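Local coordinates for protein choline kinase (Cryptosporidium parvum, PDB 3MES) that probably phosphorylates choline, and perhaps ethanolamine, at the expense of ATP, and binds ADP and magnesium, at residues Ile220-Glu231 against Asn396-Lys406. Numbering follows the deposited sequence.
Sequences IDKELYSKILEE and NTRFTHYLQKK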
ATOM      1  N   ILE B 220      36.789 -15.689 -15.436  1.00 40.52           N
ATOM      2  CA  ILE B 220      35.455 -16.266 -15.299  1.00 40.41           C
ATOM      3  C   ILE B 220      35.488 -17.794 -15.335  1.00 40.29           C
ATOM      4  O   ILE B 220      36.421 -18.390 -15.871  1.00 40.29           O
ATOM      5  CB  ILE B 220      34.518 -15.752 -16.411  1.00 40.42           C
ATOM      6  CG1 ILE B 220      33.067 -16.145 -16.118  1.00 40.46           C
ATOM      7  CG2 ILE B 220      34.964 -16.283 -17.770  1.00 40.45           C
ATOM      8  CD1 ILE B 220      32.844 -17.638 -16.044  1.00 40.63           C
ATOM      9  N   ASP B 221      34.469 -18.424 -14.758  1.00 40.14           N
ATOM     10  CA  ASP B 221      34.357 -19.879 -14.793  1.00 39.93           C
ATOM     11  C   ASP B 221      33.923 -20.339 -16.178  1.00 39.78           C
ATOM     12  O   ASP B 221      32.732 -20.408 -16.477  1.00 39.79           O
ATOM     13  CB  ASP B 221      33.367 -20.379 -13.741  1.00 39.98           C
ATOM     14  CG  ASP B 221      33.224 -21.890 -13.747  1.00 39.93           C
ATOM     15  OD1 ASP B 221      32.371 -22.413 -13.000  1.00 39.92           O
ATOM     16  OD2 ASP B 221      33.964 -22.556 -14.501  1.00 40.11           O
ATOM     17  N   LYS B 222      34.902 -20.655 -17.018  1.00 39.59           N
ATOM     18  CA  LYS B 222      34.646 -20.988 -18.413  1.00 39.35           C
ATOM     19  C   LYS B 222      33.705 -22.180 -18.574  1.00 39.09           C
ATOM     20  O   LYS B 222      32.999 -22.288 -19.577  1.00 39.07           O
ATOM     21  CB  LYS B 222      35.966 -21.257 -19.134  1.00 39.45           C
ATOM     22  CG  LYS B 222      37.027 -20.198 -18.871  1.00 39.92           C
ATOM     23  CD  LYS B 222      38.316 -20.493 -19.625  1.00 40.48           C
ATOM     24  CE  LYS B 222      38.107 -20.417 -21.129  1.00 40.73           C
ATOM     25  NZ  LYS B 222      39.401 -20.443 -21.869  1.00 41.25           N
ATOM     26  N   GLU B 223      33.698 -23.071 -17.588  1.00 38.72           N
ATOM     27  CA  GLU B 223      32.875 -24.275 -17.657  1.00 38.38           C
ATOM     28  C   GLU B 223      31.396 -23.937 -17.480  1.00 37.98           C
ATOM     29  O   GLU B 223      30.546 -24.394 -18.244  1.00 37.95           O
ATOM     30  CB  GLU B 223      33.316 -25.286 -16.597  1.00 38.49           C
ATOM     31  CG  GLU B 223      33.133 -26.739 -17.012  1.00 38.89           C
ATOM     32  CD  GLU B 223      34.124 -27.166 -18.080  1.00 39.38           C
ATOM     33  OE1 GLU B 223      35.219 -26.567 -18.152  1.00 39.38           O
ATOM     34  OE2 GLU B 223      33.813 -28.106 -18.845  1.00 39.74           O
ATOM     35  N   LEU B 224      31.099 -23.134 -16.464  1.00 37.52           N
ATOM     36  CA  LEU B 224      29.737 -22.685 -16.205  1.00 37.07           C
ATOM     37  C   LEU B 224      29.252 -21.790 -17.340  1.00 36.77           C
ATOM     38  O   LEU B 224      28.225 -22.054 -17.967  1.00 36.66           O
ATOM     39  CB  LEU B 224      29.682 -21.925 -14.876  1.00 37.07           C
ATOM     40  CG  LEU B 224      28.313 -21.496 -14.344  1.00 36.86           C
ATOM     41  CD1 LEU B 224      27.386 -22.694 -14.225  1.00 36.73           C
ATOM     42  CD2 LEU B 224      28.463 -20.799 -13.002  1.00 36.72           C
ATOM     43  N   TYR B 225      30.008 -20.728 -17.598  1.00 36.40           N
ATOM     44  CA  TYR B 225      29.693 -19.785 -18.662  1.00 36.04           C
ATOM     45  C   TYR B 225      29.380 -20.508 -19.965  1.00 35.79           C
ATOM     46  O   TYR B 225      28.450 -20.144 -20.684  1.00 35.72           O
ATOM     47  CB  TYR B 225      30.864 -18.821 -18.858  1.00 36.05           C
ATOM     48  CG  TYR B 225      30.773 -17.959 -20.094  1.00 36.02           C
ATOM     49  CD1 TYR B 225      30.122 -16.734 -20.063  1.00 36.11           C
ATOM     50  CD2 TYR B 225      31.353 -18.362 -21.289  1.00 36.16           C
ATOM     51  CE1 TYR B 225      30.043 -15.939 -21.190  1.00 36.41           C
ATOM     52  CE2 TYR B 225      31.280 -17.574 -22.420  1.00 36.43           C
ATOM     53  CZ  TYR B 225      30.624 -16.362 -22.366  1.00 36.48           C
ATOM     54  OH  TYR B 225      30.550 -15.572 -23.490  1.00 36.50           O
ATOM     55  N   SER B 226      30.164 -21.539 -20.258  1.00 35.48           N
ATOM     56  CA  SER B 226      30.021 -22.281 -21.501  1.00 35.18           C
ATOM     57  C   SER B 226      28.699 -23.040 -21.545  1.00 34.99           C
ATOM     58  O   SER B 226      28.041 -23.098 -22.585  1.00 34.94           O
ATOM     59  CB  SER B 226      31.194 -23.243 -21.679  1.00 35.18           C
ATOM     60  OG  SER B 226      31.371 -23.582 -23.042  1.00 35.21           O
ATOM     61  N   LYS B 227      28.308 -23.617 -20.411  1.00 34.75           N
ATOM     62  CA  LYS B 227      27.058 -24.365 -20.329  1.00 34.52           C
ATOM     63  C   LYS B 227      25.851 -23.443 -20.477  1.00 34.29           C
ATOM     64  O   LYS B 227      24.815 -23.838 -21.011  1.00 34.27           O
ATOM     65  CB  LYS B 227      26.971 -25.134 -19.008  1.00 34.59           C
ATOM     66  CG  LYS B 227      25.812 -26.121 -18.947  1.00 34.73           C
ATOM     67  CD  LYS B 227      26.119 -27.385 -19.735  1.00 34.97           C
ATOM     68  CE  LYS B 227      24.843 -28.076 -20.202  1.00 35.29           C
ATOM     69  NZ  LYS B 227      23.851 -28.245 -19.104  1.00 35.33           N
ATOM     70  N   ILE B 228      25.991 -22.211 -19.999  1.00 33.99           N
ATOM     71  CA  ILE B 228      24.920 -21.226 -20.097  1.00 33.67           C
ATOM     72  C   ILE B 228      24.682 -20.824 -21.547  1.00 33.46           C
ATOM     73  O   ILE B 228      23.544 -20.596 -21.959  1.00 33.41           O
ATOM     74  CB  ILE B 228      25.234 -19.970 -19.263  1.00 33.71           C
ATOM     75  CG1 ILE B 228      25.275 -20.317 -17.774  1.00 33.58           C
ATOM     76  CG2 ILE B 228      24.207 -18.875 -19.532  1.00 33.66           C
ATOM     77  CD1 ILE B 228      23.982 -20.899 -17.249  1.00 33.57           C
ATOM     78  N   LEU B 229      25.764 -20.737 -22.316  1.00 33.25           N
ATOM     79  CA  LEU B 229      25.679 -20.394 -23.730  1.00 33.00           C
ATOM     80  C   LEU B 229      24.901 -21.446 -24.509  1.00 32.90           C
ATOM     81  O   LEU B 229      24.254 -21.135 -25.507  1.00 32.93           O
ATOM     82  CB  LEU B 229      27.076 -20.230 -24.329  1.00 32.98           C
ATOM     83  CG  LEU B 229      27.848 -18.979 -23.906  1.00 32.87           C
ATOM     84  CD1 LEU B 229      29.221 -18.947 -24.562  1.00 32.67           C
ATOM     85  CD2 LEU B 229      27.055 -17.726 -24.246  1.00 32.70           C
ATOM     86  N   GLU B 230      24.971 -22.692 -24.052  1.00 32.81           N
ATOM     87  CA  GLU B 230      24.236 -23.779 -24.686  1.00 32.66           C
ATOM     88  C   GLU B 230      22.763 -23.737 -24.297  1.00 32.42           C
ATOM     89  O   GLU B 230      21.884 -23.969 -25.126  1.00 32.43           O
ATOM     90  CB  GLU B 230      24.836 -25.130 -24.298  1.00 32.81           C
ATOM     91  CG  GLU B 230      26.301 -25.294 -24.669  1.00 33.26           C
ATOM     92  CD  GLU B 230      26.818 -26.687 -24.367  1.00 33.99           C
ATOM     93  OE1 GLU B 230      28.017 -26.943 -24.609  1.00 34.44           O
ATOM     94  OE2 GLU B 230      26.027 -27.526 -23.887  1.00 34.51           O
ATOM     95  N   GLU B 231      22.503 -23.440 -23.027  1.00 32.13           N
ATOM     96  CA  GLU B 231      21.140 -23.367 -22.514  1.00 31.83           C
ATOM     97  C   GLU B 231      20.338 -22.287 -23.231  1.00 31.60           C
ATOM     98  O   GLU B 231      19.146 -22.454 -23.485  1.00 31.57           O
ATOM     99  CB  GLU B 231      21.149 -23.093 -21.007  1.00 31.83           C
ATOM    100  CG  GLU B 231      21.760 -24.203 -20.170  1.00 31.94           C
ATOM    101  CD  GLU B 231      20.811 -25.369 -19.961  1.00 32.23           C
ATOM    102  OE1 GLU B 231      19.597 -25.128 -19.785  1.00 32.24           O
ATOM    103  OE2 GLU B 231      21.283 -26.525 -19.962  1.00 32.18           O
ATOM    104  N   ASN B 396      28.775 -15.690 -11.862  1.00 23.26           N
ATOM    105  CA  ASN B 396      28.935 -17.098 -11.520  1.00 23.13           C
ATOM    106  C   ASN B 396      27.775 -17.586 -10.667  1.00 22.98           C
ATOM    107  O   ASN B 396      27.295 -18.707 -10.828  1.00 22.97           O
ATOM    108  CB  ASN B 396      30.245 -17.317 -10.758  1.00 23.08           C
ATOM    109  CG  ASN B 396      31.459 -17.295 -11.661  1.00 23.07           C
ATOM    110  OD1 ASN B 396      32.594 -17.231 -11.189  1.00 23.14           O
ATOM    111  ND2 ASN B 396      31.228 -17.354 -12.968  1.00 23.29           N
ATOM    112  N   THR B 397      27.327 -16.730  -9.757  1.00 22.84           N
ATOM    113  CA  THR B 397      26.249 -17.083  -8.846  1.00 22.67           C
ATOM    114  C   THR B 397      24.914 -17.203  -9.578  1.00 22.57           C
ATOM    115  O   THR B 397      24.215 -18.210  -9.444  1.00 22.51           O
ATOM    116  CB  THR B 397      26.140 -16.072  -7.690  1.00 22.62           C
ATOM    117  OG1 THR B 397      27.405 -15.978  -7.024  1.00 22.60           O
ATOM    118  CG2 THR B 397      25.081 -16.511  -6.691  1.00 22.52           C
ATOM    119  N   ARG B 398      24.565 -16.183 -10.358  1.00 22.37           N
ATOM    120  CA  ARG B 398      23.313 -16.211 -11.109  1.00 22.21           C
ATOM    121  C   ARG B 398      23.262 -17.426 -12.033  1.00 22.23           C
ATOM    122  O   ARG B 398      22.226 -18.083 -12.150  1.00 22.12           O
ATOM    123  CB  ARG B 398      23.112 -14.922 -11.910  1.00 22.04           C
ATOM    124  CG  ARG B 398      23.093 -13.650 -11.074  1.00 21.66           C
ATOM    125  CD  ARG B 398      22.155 -13.757  -9.874  1.00 20.94           C
ATOM    126  NE  ARG B 398      20.789 -14.123 -10.243  1.00 20.46           N
ATOM    127  CZ  ARG B 398      19.809 -13.253 -10.469  1.00 20.70           C
ATOM    128  NH1 ARG B 398      20.035 -11.949 -10.377  1.00 20.08           N
ATOM    129  NH2 ARG B 398      18.598 -13.690 -10.792  1.00 20.93           N
ATOM    130  N   PHE B 399      24.384 -17.720 -12.687  1.00 22.23           N
ATOM    131  CA  PHE B 399      24.464 -18.886 -13.561  1.00 22.34           C
ATOM    132  C   PHE B 399      24.282 -20.165 -12.752  1.00 22.43           C
ATOM    133  O   PHE B 399      23.449 -21.004 -13.081  1.00 22.41           O
ATOM    134  CB  PHE B 399      25.795 -18.924 -14.322  1.00 22.34           C
ATOM    135  CG  PHE B 399      25.953 -17.822 -15.334  1.00 22.18           C
ATOM    136  CD1 PHE B 399      24.842 -17.204 -15.887  1.00 22.15           C
ATOM    137  CD2 PHE B 399      27.210 -17.420 -15.749  1.00 21.89           C
ATOM    138  CE1 PHE B 399      24.984 -16.195 -16.820  1.00 22.17           C
ATOM    139  CE2 PHE B 399      27.359 -16.414 -16.683  1.00 22.28           C
ATOM    140  CZ  PHE B 399      26.243 -15.800 -17.220  1.00 22.27           C
ATOM    141  N   THR B 400      25.067 -20.306 -11.691  1.00 22.63           N
ATOM    142  CA  THR B 400      24.923 -21.435 -10.783  1.00 22.77           C
ATOM    143  C   THR B 400      23.453 -21.640 -10.433  1.00 22.78           C
ATOM    144  O   THR B 400      22.923 -22.744 -10.552  1.00 22.88           O
ATOM    145  CB  THR B 400      25.726 -21.218  -9.483  1.00 22.83           C
ATOM    146  OG1 THR B 400      27.126 -21.158  -9.784  1.00 23.01           O
ATOM    147  CG2 THR B 400      25.475 -22.351  -8.499  1.00 22.85           C
ATOM    148  N   HIS B 401      22.795 -20.565 -10.012  1.00 22.80           N
ATOM    149  CA  HIS B 401      21.406 -20.647  -9.571  1.00 22.78           C
ATOM    150  C   HIS B 401      20.448 -20.997 -10.705  1.00 22.84           C
ATOM    151  O   HIS B 401      19.396 -21.593 -10.470  1.00 22.83           O
ATOM    152  CB  HIS B 401      20.971 -19.354  -8.876  1.00 22.80           C
ATOM    153  CG  HIS B 401      21.568 -19.172  -7.514  1.00 22.80           C
ATOM    154  ND1 HIS B 401      21.706 -17.937  -6.919  1.00 23.00           N
ATOM    155  CD2 HIS B 401      22.072 -20.071  -6.636  1.00 22.90           C
ATOM    156  CE1 HIS B 401      22.262 -18.083  -5.729  1.00 22.88           C
ATOM    157  NE2 HIS B 401      22.496 -19.369  -5.535  1.00 23.07           N
ATOM    158  N   TYR B 402      20.808 -20.628 -11.930  1.00 22.88           N
ATOM    159  CA  TYR B 402      20.019 -21.019 -13.093  1.00 22.83           C
ATOM    160  C   TYR B 402      19.972 -22.538 -13.215  1.00 22.84           C
ATOM    161  O   TYR B 402      18.901 -23.128 -13.345  1.00 22.77           O
ATOM    162  CB  TYR B 402      20.593 -20.429 -14.380  1.00 22.84           C
ATOM    163  CG  TYR B 402      19.994 -21.056 -15.616  1.00 22.80           C
ATOM    164  CD1 TYR B 402      18.831 -20.550 -16.178  1.00 22.97           C
ATOM    165  CD2 TYR B 402      20.575 -22.172 -16.207  1.00 23.16           C
ATOM    166  CE1 TYR B 402      18.271 -21.126 -17.301  1.00 23.13           C
ATOM    167  CE2 TYR B 402      20.021 -22.756 -17.329  1.00 23.08           C
ATOM    168  CZ  TYR B 402      18.867 -22.226 -17.871  1.00 23.11           C
ATOM    169  OH  TYR B 402      18.307 -22.797 -18.987  1.00 23.54           O
ATOM    170  N   LEU B 403      21.146 -23.159 -13.183  1.00 22.90           N
ATOM    171  CA  LEU B 403      21.254 -24.610 -13.255  1.00 23.03           C
ATOM    172  C   LEU B 403      20.429 -25.261 -12.159  1.00 23.13           C
ATOM    173  O   LEU B 403      19.627 -26.158 -12.417  1.00 23.18           O
ATOM    174  CB  LEU B 403      22.717 -25.037 -13.132  1.00 22.96           C
ATOM    175  CG  LEU B 403      23.486 -25.280 -14.436  1.00 22.79           C
ATOM    176  CD1 LEU B 403      22.792 -24.640 -15.627  1.00 22.29           C
ATOM    177  CD2 LEU B 403      24.927 -24.802 -14.308  1.00 22.18           C
ATOM    178  N   GLN B 404      20.632 -24.795 -10.931  1.00 23.35           N
ATOM    179  CA  GLN B 404      19.938 -25.338  -9.769  1.00 23.45           C
ATOM    180  C   GLN B 404      18.424 -25.199  -9.895  1.00 23.48           C
ATOM    181  O   GLN B 404      17.687 -26.174  -9.736  1.00 23.54           O
ATOM    182  CB  GLN B 404      20.433 -24.652  -8.493  1.00 23.46           C
ATOM    183  CG  GLN B 404      19.863 -25.230  -7.214  1.00 23.65           C
ATOM    184  CD  GLN B 404      20.482 -24.618  -5.974  1.00 24.33           C
ATOM    185  OE1 GLN B 404      21.515 -23.950  -6.044  1.00 24.64           O
ATOM    186  NE2 GLN B 404      19.853 -24.844  -4.827  1.00 24.83           N
ATOM    187  N   LYS B 405      17.963 -23.986 -10.186  1.00 23.53           N
ATOM    188  CA  LYS B 405      16.532 -23.725 -10.323  1.00 23.60           C
ATOM    189  C   LYS B 405      15.898 -24.588 -11.415  1.00 23.80           C
ATOM    190  O   LYS B 405      14.795 -25.106 -11.243  1.00 23.74           O
ATOM    191  CB  LYS B 405      16.281 -22.240 -10.603  1.00 23.49           C
ATOM    192  CG  LYS B 405      14.822 -21.820 -10.498  1.00 23.28           C
ATOM    193  CD  LYS B 405      14.294 -21.938  -9.071  1.00 22.41           C
ATOM    194  CE  LYS B 405      12.867 -21.412  -8.976  1.00 22.50           C
ATOM    195  NZ  LYS B 405      12.291 -21.516  -7.604  1.00 22.52           N
ATOM    196  N   LYS B 406      16.599 -24.741 -12.536  1.00 23.96           N
ATOM    197  CA  LYS B 406      16.101 -25.558 -13.635  1.00 24.31           C
ATOM    198  C   LYS B 406      15.900 -27.014 -13.208  1.00 24.53           C
ATOM    199  O   LYS B 406      14.924 -27.652 -13.603  1.00 24.49           O
ATOM    200  CB  LYS B 406      17.042 -25.477 -14.839  1.00 24.37           C
ATOM    201  CG  LYS B 406      16.573 -26.257 -16.058  1.00 24.62           C
ATOM    202  CD  LYS B 406      17.431 -25.937 -17.272  1.00 25.22           C
ATOM    203  CE  LYS B 406      16.902 -26.609 -18.531  1.00 25.78           C
ATOM    204  NZ  LYS B 406      17.196 -28.070 -18.559  1.00 26.13           N
TER
HETATM  205  O   HOH W   1      20.400 -28.679 -18.955  1.00 35.89           O
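The carboxylate of E231, a buried acid, meets both Y402 and K406, one turn apart on the other helix, at one end of an otherwise largely apolar interface. Y402 OH donates to E231 OE1 over 2.8 Å, arriving on the anti side of the carboxylate and close to its plane; the carboxylate in turn lies at the edge of the tyrosine ring. K406 lays its aliphatic CE beside the same oxygen, with NZ forming a long salt bridge at 4.0 Å. The other oxygen, E231 OE2, takes K227 NZ in a salt bridge. With K227 and the phenol as close partners and K406 as a more distant one, the surroundings probably favour the charged form of the acid.

In the middle, L224 and I228 are branched aliphatic chains that pack against the broad ring of F399. With its chi1 of -65° setting CG1 anti to the carbonyl carbon, I228 lays that atom over a face of F399, a CH-pi contact 3.9 Å from the centroid; CD1 continues to Y402 CD2. L224 is a knob in a hole formed by N396, F399, T400 and L403, its CD2 3.5 Å from F399 CB and CD1 against L403 CD2. T400 OG1 donates to N396 O, which also accepts from T400 N from the opposite face of the carbonyl plane, so the hydroxyl is satisfied within its own helix.

At the other end I220 CD1 rests 3.5 Å from N396 ND2, an amide nitrogen buried here without a partner, while D221 caps its own helix by accepting from E223 N. Behind the interface, helix 364-376 backs both Y225 and Y402. The axes cross at 55°, 9.9 Å apart, with knob-into-hole packing that joins helix 222-231 to helix 391-411 in the helical lobe of the choline kinase fold.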